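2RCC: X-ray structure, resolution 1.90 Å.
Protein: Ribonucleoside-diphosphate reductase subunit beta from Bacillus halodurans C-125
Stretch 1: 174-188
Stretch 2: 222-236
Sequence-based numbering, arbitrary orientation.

Stretch 1 (174-188) TFLESIVYDVILEGL
Stretch 2 (222-236) LHVYLFTNIFKELLV

Two helices of the reductase beta subunit, 174-187 and 222-236, pack nearly antiparallel (165° between N-to-C directions, signed crossing angle -165°), with axes 9.1 Å apart at closest approach and 734 Å² buried between the stretches. Backbones are α-helical, with phi/psi near -62/-42 and i+4 to i N-H to O bonds; the first helix loosens at Glu186 (-96/-23) and Gly187 (-111/1), where the bonds from Gly187 N to Val183 O and Leu188 N to Ile184 O are weak, and Leu188 (-150/-50) leaves helical conformation. CA atoms set the register: Leu176-Phe231 6.5 Å, Ile179-Phe227 6.1 Å and Val183-Val224 5.4 Å, the spacing tightening toward Gly187. Gly187 CA lies 3.7 Å from Val224 CG2, where a CB would be tight.

Apolar packing fills most of the seam. Leu176 (t, p) points sideways, but its end reaches across: Leu176 CD1 is 3.3 Å from Phe231 CD2 and 3.7 Å from Leu234 CD1 (m, t), while CD2 is 3.7 Å from Leu235 CD1 (m, p). Phe175 (t, chi2 -89°) presents its ring edge to Leu234, CD1 to CD1 3.7 Å. Ile179 (m, m) sets CD1 3.8 Å from Ile230 CG2 (m, t) and CG2 3.3 Å from the backbone Phe227 O. Val180 CG2 (t) approaches Phe231 CE2 (t, chi2 -89°) at 3.6 Å.

Phe227 (m, chi2 -53°) points toward the first helix as a knob among Ile179, Asp182, Val183 and Glu186. Asp182 (m, chi2 -21°) makes a CH-pi contact over one face of the Phe227 ring: Asp182 CB is 3.7 Å from its centroid, 7° off the normal. Val183 CG2 (t) packs 3.6 Å from Phe227 CB.

The polar link is at the loosened end. His223 (m, chi2 -174°) donates ND1 to Glu186 OE1 at 3.0 Å (140°) and, weakly, to Glu186 OE2 at 3.2 Å (153°). Glu186 (m, chi2 -104°, chi3 15°) thus turns both carboxylate oxygens to the imidazole; Glu186 OE2 also lies 3.8 Å from Phe227 CE2, at the ring edge.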

# COMPACT_ATOMS: atom_id res chain seq x y z
N THR A 174 -9.85 18.21 -12.84
CA THR A 174 -9.35 18.37 -11.46
C THR A 174 -8.45 17.18 -11.03
O THR A 174 -7.53 17.34 -10.22
CB THR A 174 -10.50 18.62 -10.45
OG1 THR A 174 -11.41 17.50 -10.43
CG2 THR A 174 -11.22 19.92 -10.77
N PHE A 175 -8.69 15.98 -11.57
CA PHE A 175 -7.82 14.84 -11.31
C PHE A 175 -6.44 15.08 -11.92
O PHE A 175 -5.41 14.82 -11.28
CB PHE A 175 -8.41 13.55 -11.87
CG PHE A 175 -7.68 12.34 -11.41
CD1 PHE A 175 -6.60 11.87 -12.13
CD2 PHE A 175 -8.06 11.68 -10.24
CE1 PHE A 175 -5.89 10.72 -11.69
CE2 PHE A 175 -7.34 10.54 -9.80
CZ PHE A 175 -6.26 10.07 -10.54
N LEU A 176 -6.40 15.55 -13.15
CA LEU A 176 -5.15 15.89 -13.84
C LEU A 176 -4.37 16.97 -13.06
O LEU A 176 -3.17 16.85 -12.90
CB LEU A 176 -5.43 16.37 -15.27
CG LEU A 176 -4.23 16.49 -16.23
CD1 LEU A 176 -3.76 15.11 -16.62
CD2 LEU A 176 -4.61 17.25 -17.48
N GLU A 177 -5.07 18.00 -12.58
CA GLU A 177 -4.47 19.05 -11.77
C GLU A 177 -3.82 18.48 -10.53
O GLU A 177 -2.70 18.82 -10.20
CB GLU A 177 -5.51 20.09 -11.38
CG GLU A 177 -6.00 20.90 -12.57
CD GLU A 177 -7.19 21.81 -12.25
OE1 GLU A 177 -7.60 21.93 -11.06
OE2 GLU A 177 -7.71 22.41 -13.23
N SER A 178 -4.54 17.58 -9.88
CA SER A 178 -4.08 16.85 -8.70
C SER A 178 -2.82 16.00 -8.99
O SER A 178 -1.91 15.93 -8.16
CB SER A 178 -5.26 16.03 -8.16
OG SER A 178 -4.85 15.16 -7.14
N ILE A 179 -2.76 15.33 -10.14
CA ILE A 179 -1.56 14.58 -10.61
C ILE A 179 -0.36 15.52 -10.77
O ILE A 179 0.77 15.15 -10.41
CB ILE A 179 -1.83 13.85 -11.97
CG1 ILE A 179 -2.75 12.66 -11.77
CG2 ILE A 179 -0.52 13.39 -12.66
CD1 ILE A 179 -2.06 11.44 -11.09
N VAL A 180 -0.58 16.72 -11.29
CA VAL A 180 0.51 17.70 -11.43
C VAL A 180 1.05 18.08 -10.06
O VAL A 180 2.28 18.16 -9.89
CB VAL A 180 0.12 18.97 -12.25
CG1 VAL A 180 1.28 20.02 -12.22
CG2 VAL A 180 -0.25 18.58 -13.72
N TYR A 181 0.15 18.35 -9.10
CA TYR A 181 0.59 18.68 -7.74
C TYR A 181 1.36 17.50 -7.14
O TYR A 181 2.35 17.73 -6.46
CB TYR A 181 -0.56 19.07 -6.82
CG TYR A 181 -1.38 20.24 -7.29
CD1 TYR A 181 -0.79 21.44 -7.68
CD2 TYR A 181 -2.74 20.14 -7.34
CE1 TYR A 181 -1.57 22.51 -8.13
CE2 TYR A 181 -3.51 21.18 -7.76
CZ TYR A 181 -2.94 22.35 -8.17
OH TYR A 181 -3.78 23.36 -8.59
N ASP A 182 0.93 16.26 -7.41
CA ASP A 182 1.67 15.04 -6.95
C ASP A 182 3.13 14.98 -7.48
O ASP A 182 4.06 14.57 -6.77
CB ASP A 182 0.98 13.73 -7.36
CG ASP A 182 -0.39 13.48 -6.70
OD1 ASP A 182 -0.71 14.06 -5.65
OD2 ASP A 182 -1.16 12.65 -7.27
N VAL A 183 3.30 15.30 -8.76
CA VAL A 183 4.63 15.37 -9.40
C VAL A 183 5.49 16.43 -8.67
O VAL A 183 6.63 16.17 -8.37
CB VAL A 183 4.51 15.66 -10.93
CG1 VAL A 183 5.85 16.13 -11.54
CG2 VAL A 183 3.97 14.42 -11.68
N ILE A 184 4.92 17.61 -8.41
CA ILE A 184 5.61 18.66 -7.65
C ILE A 184 6.00 18.23 -6.25
O ILE A 184 7.15 18.42 -5.86
CB ILE A 184 4.76 19.97 -7.57
CG1 ILE A 184 4.73 20.65 -8.94
CG2 ILE A 184 5.33 20.89 -6.52
CD1 ILE A 184 3.53 21.55 -9.18
N LEU A 185 5.07 17.60 -5.50
CA LEU A 185 5.35 17.21 -4.13
C LEU A 185 6.44 16.15 -4.00
O LEU A 185 7.18 16.18 -3.03
CB LEU A 185 4.10 16.67 -3.39
CG LEU A 185 2.97 17.61 -2.99
CD1 LEU A 185 2.01 16.87 -2.06
CD2 LEU A 185 3.46 18.84 -2.32
N GLU A 186 6.51 15.24 -4.96
CA GLU A 186 7.54 14.15 -5.00
C GLU A 186 8.75 14.48 -5.85
O GLU A 186 9.80 13.87 -5.70
CB GLU A 186 6.93 12.94 -5.67
CG GLU A 186 5.68 12.43 -5.01
CD GLU A 186 5.83 11.17 -4.16
OE1 GLU A 186 6.95 10.77 -3.80
OE2 GLU A 186 4.76 10.57 -3.88
N GLY A 187 8.59 15.40 -6.80
CA GLY A 187 9.65 15.69 -7.76
C GLY A 187 10.33 17.03 -7.67
O GLY A 187 11.24 17.28 -8.45
N LEU A 188 9.95 17.86 -6.72
CA LEU A 188 10.54 19.21 -6.61
C LEU A 188 10.59 19.74 -5.17
O LEU A 188 11.66 20.19 -4.76
CB LEU A 188 9.78 20.17 -7.53
CG LEU A 188 10.20 21.66 -7.63
CD1 LEU A 188 11.64 21.84 -8.02
CD2 LEU A 188 9.32 22.35 -8.67
N LEU A 222 10.56 6.90 -8.93
CA LEU A 222 9.61 5.95 -9.49
C LEU A 222 8.16 6.46 -9.32
O LEU A 222 7.31 6.22 -10.18
CB LEU A 222 9.83 4.56 -8.93
CG LEU A 222 11.15 3.86 -9.29
CD1 LEU A 222 11.26 2.47 -8.60
CD2 LEU A 222 11.26 3.69 -10.78
N HIS A 223 7.90 7.17 -8.24
CA HIS A 223 6.58 7.76 -8.00
C HIS A 223 6.33 8.80 -9.08
O HIS A 223 5.24 8.80 -9.69
CB HIS A 223 6.48 8.41 -6.61
CG HIS A 223 6.68 7.47 -5.45
ND1 HIS A 223 6.50 7.87 -4.14
CD2 HIS A 223 7.02 6.16 -5.38
CE1 HIS A 223 6.76 6.87 -3.32
NE2 HIS A 223 7.08 5.82 -4.05
N VAL A 224 7.32 9.67 -9.35
CA VAL A 224 7.19 10.68 -10.43
C VAL A 224 6.98 10.00 -11.79
O VAL A 224 6.19 10.46 -12.58
CB VAL A 224 8.44 11.61 -10.53
CG1 VAL A 224 8.34 12.52 -11.75
CG2 VAL A 224 8.58 12.45 -9.26
N TYR A 225 7.69 8.90 -12.06
CA TYR A 225 7.51 8.14 -13.28
C TYR A 225 6.03 7.67 -13.39
O TYR A 225 5.42 7.84 -14.44
CB TYR A 225 8.50 6.97 -13.33
CG TYR A 225 8.32 5.98 -14.44
CD1 TYR A 225 8.84 6.21 -15.72
CD2 TYR A 225 7.64 4.79 -14.21
CE1 TYR A 225 8.66 5.28 -16.73
CE2 TYR A 225 7.45 3.89 -15.21
CZ TYR A 225 7.96 4.13 -16.45
OH TYR A 225 7.76 3.16 -17.39
N LEU A 226 5.47 7.16 -12.30
CA LEU A 226 4.08 6.73 -12.28
C LEU A 226 3.13 7.90 -12.59
O LEU A 226 2.25 7.82 -13.47
CB LEU A 226 3.71 6.13 -10.93
CG LEU A 226 2.24 5.68 -10.73
CD1 LEU A 226 1.80 4.70 -11.78
CD2 LEU A 226 2.05 5.16 -9.33
N PHE A 227 3.29 8.98 -11.84
CA PHE A 227 2.42 10.15 -12.04
C PHE A 227 2.53 10.79 -13.43
O PHE A 227 1.52 11.22 -13.99
CB PHE A 227 2.65 11.20 -10.95
CG PHE A 227 2.36 10.71 -9.54
CD1 PHE A 227 1.14 10.13 -9.23
CD2 PHE A 227 3.28 10.95 -8.50
CE1 PHE A 227 0.86 9.73 -7.93
CE2 PHE A 227 3.01 10.55 -7.21
CZ PHE A 227 1.81 9.93 -6.92
N THR A 228 3.73 10.90 -13.97
CA THR A 228 3.90 11.48 -15.31
C THR A 228 3.32 10.58 -16.41
O THR A 228 2.77 11.06 -17.42
CB THR A 228 5.37 11.93 -15.59
OG1 THR A 228 6.25 10.82 -15.57
CG2 THR A 228 5.83 12.92 -14.57
N ASN A 229 3.41 9.26 -16.22
CA ASN A 229 2.79 8.31 -17.13
C ASN A 229 1.28 8.46 -17.09
O ASN A 229 0.65 8.53 -18.14
CB ASN A 229 3.17 6.86 -16.79
CG ASN A 229 4.52 6.41 -17.34
OD1 ASN A 229 5.21 7.14 -18.01
ND2 ASN A 229 4.89 5.19 -17.04
N ILE A 230 0.70 8.57 -15.89
CA ILE A 230 -0.76 8.77 -15.75
C ILE A 230 -1.18 10.05 -16.43
O ILE A 230 -2.22 10.07 -17.13
CB ILE A 230 -1.24 8.77 -14.25
CG1 ILE A 230 -1.07 7.39 -13.66
CG2 ILE A 230 -2.72 9.22 -14.15
CD1 ILE A 230 -1.12 7.39 -12.14
N PHE A 231 -0.38 11.12 -16.26
CA PHE A 231 -0.65 12.40 -16.91
C PHE A 231 -0.75 12.24 -18.42
O PHE A 231 -1.73 12.69 -19.06
CB PHE A 231 0.43 13.43 -16.53
CG PHE A 231 0.20 14.80 -17.12
CD1 PHE A 231 0.71 15.13 -18.40
CD2 PHE A 231 -0.51 15.76 -16.42
CE1 PHE A 231 0.49 16.38 -18.96
CE2 PHE A 231 -0.72 17.02 -16.98
CZ PHE A 231 -0.22 17.34 -18.24
N LYS A 232 0.27 11.61 -19.01
CA LYS A 232 0.29 11.42 -20.47
C LYS A 232 -0.84 10.53 -20.99
O LYS A 232 -1.39 10.79 -22.03
CB LYS A 232 1.60 10.81 -20.91
CG LYS A 232 2.78 11.74 -20.82
CD LYS A 232 4.05 10.91 -20.89
CE LYS A 232 5.25 11.75 -20.83
NZ LYS A 232 6.35 10.98 -20.14
N GLU A 233 -1.20 9.50 -20.25
CA GLU A 233 -2.28 8.61 -20.63
C GLU A 233 -3.62 9.32 -20.49
O GLU A 233 -4.52 9.05 -21.26
CB GLU A 233 -2.27 7.34 -19.78
CG GLU A 233 -1.01 6.45 -19.90
CD GLU A 233 -0.81 5.73 -21.23
OE1 GLU A 233 -1.70 5.79 -22.14
OE2 GLU A 233 0.27 5.06 -21.32
N LEU A 234 -3.76 10.20 -19.50
CA LEU A 234 -4.99 10.97 -19.35
C LEU A 234 -5.24 11.89 -20.55
O LEU A 234 -6.39 12.09 -20.93
CB LEU A 234 -5.05 11.75 -18.03
CG LEU A 234 -5.35 10.95 -16.76
CD1 LEU A 234 -5.21 11.87 -15.56
CD2 LEU A 234 -6.73 10.27 -16.84
N LEU A 235 -4.17 12.46 -21.12
CA LEU A 235 -4.28 13.28 -22.33
C LEU A 235 -4.69 12.42 -23.54
O LEU A 235 -5.40 12.91 -24.38
CB LEU A 235 -3.02 14.13 -22.60
CG LEU A 235 -2.97 15.51 -21.91
CD1 LEU A 235 -3.24 15.48 -20.45
CD2 LEU A 235 -1.64 16.25 -22.18
N VAL A 236 -4.27 11.16 -23.61
CA VAL A 236 -4.71 10.23 -24.68
C VAL A 236 -6.19 9.83 -24.49
O VAL A 236 -6.95 9.80 -25.46
CB VAL A 236 -3.85 8.93 -24.69
CG1 VAL A 236 -4.42 7.87 -25.64
CG2 VAL A 236 -2.43 9.26 -25.04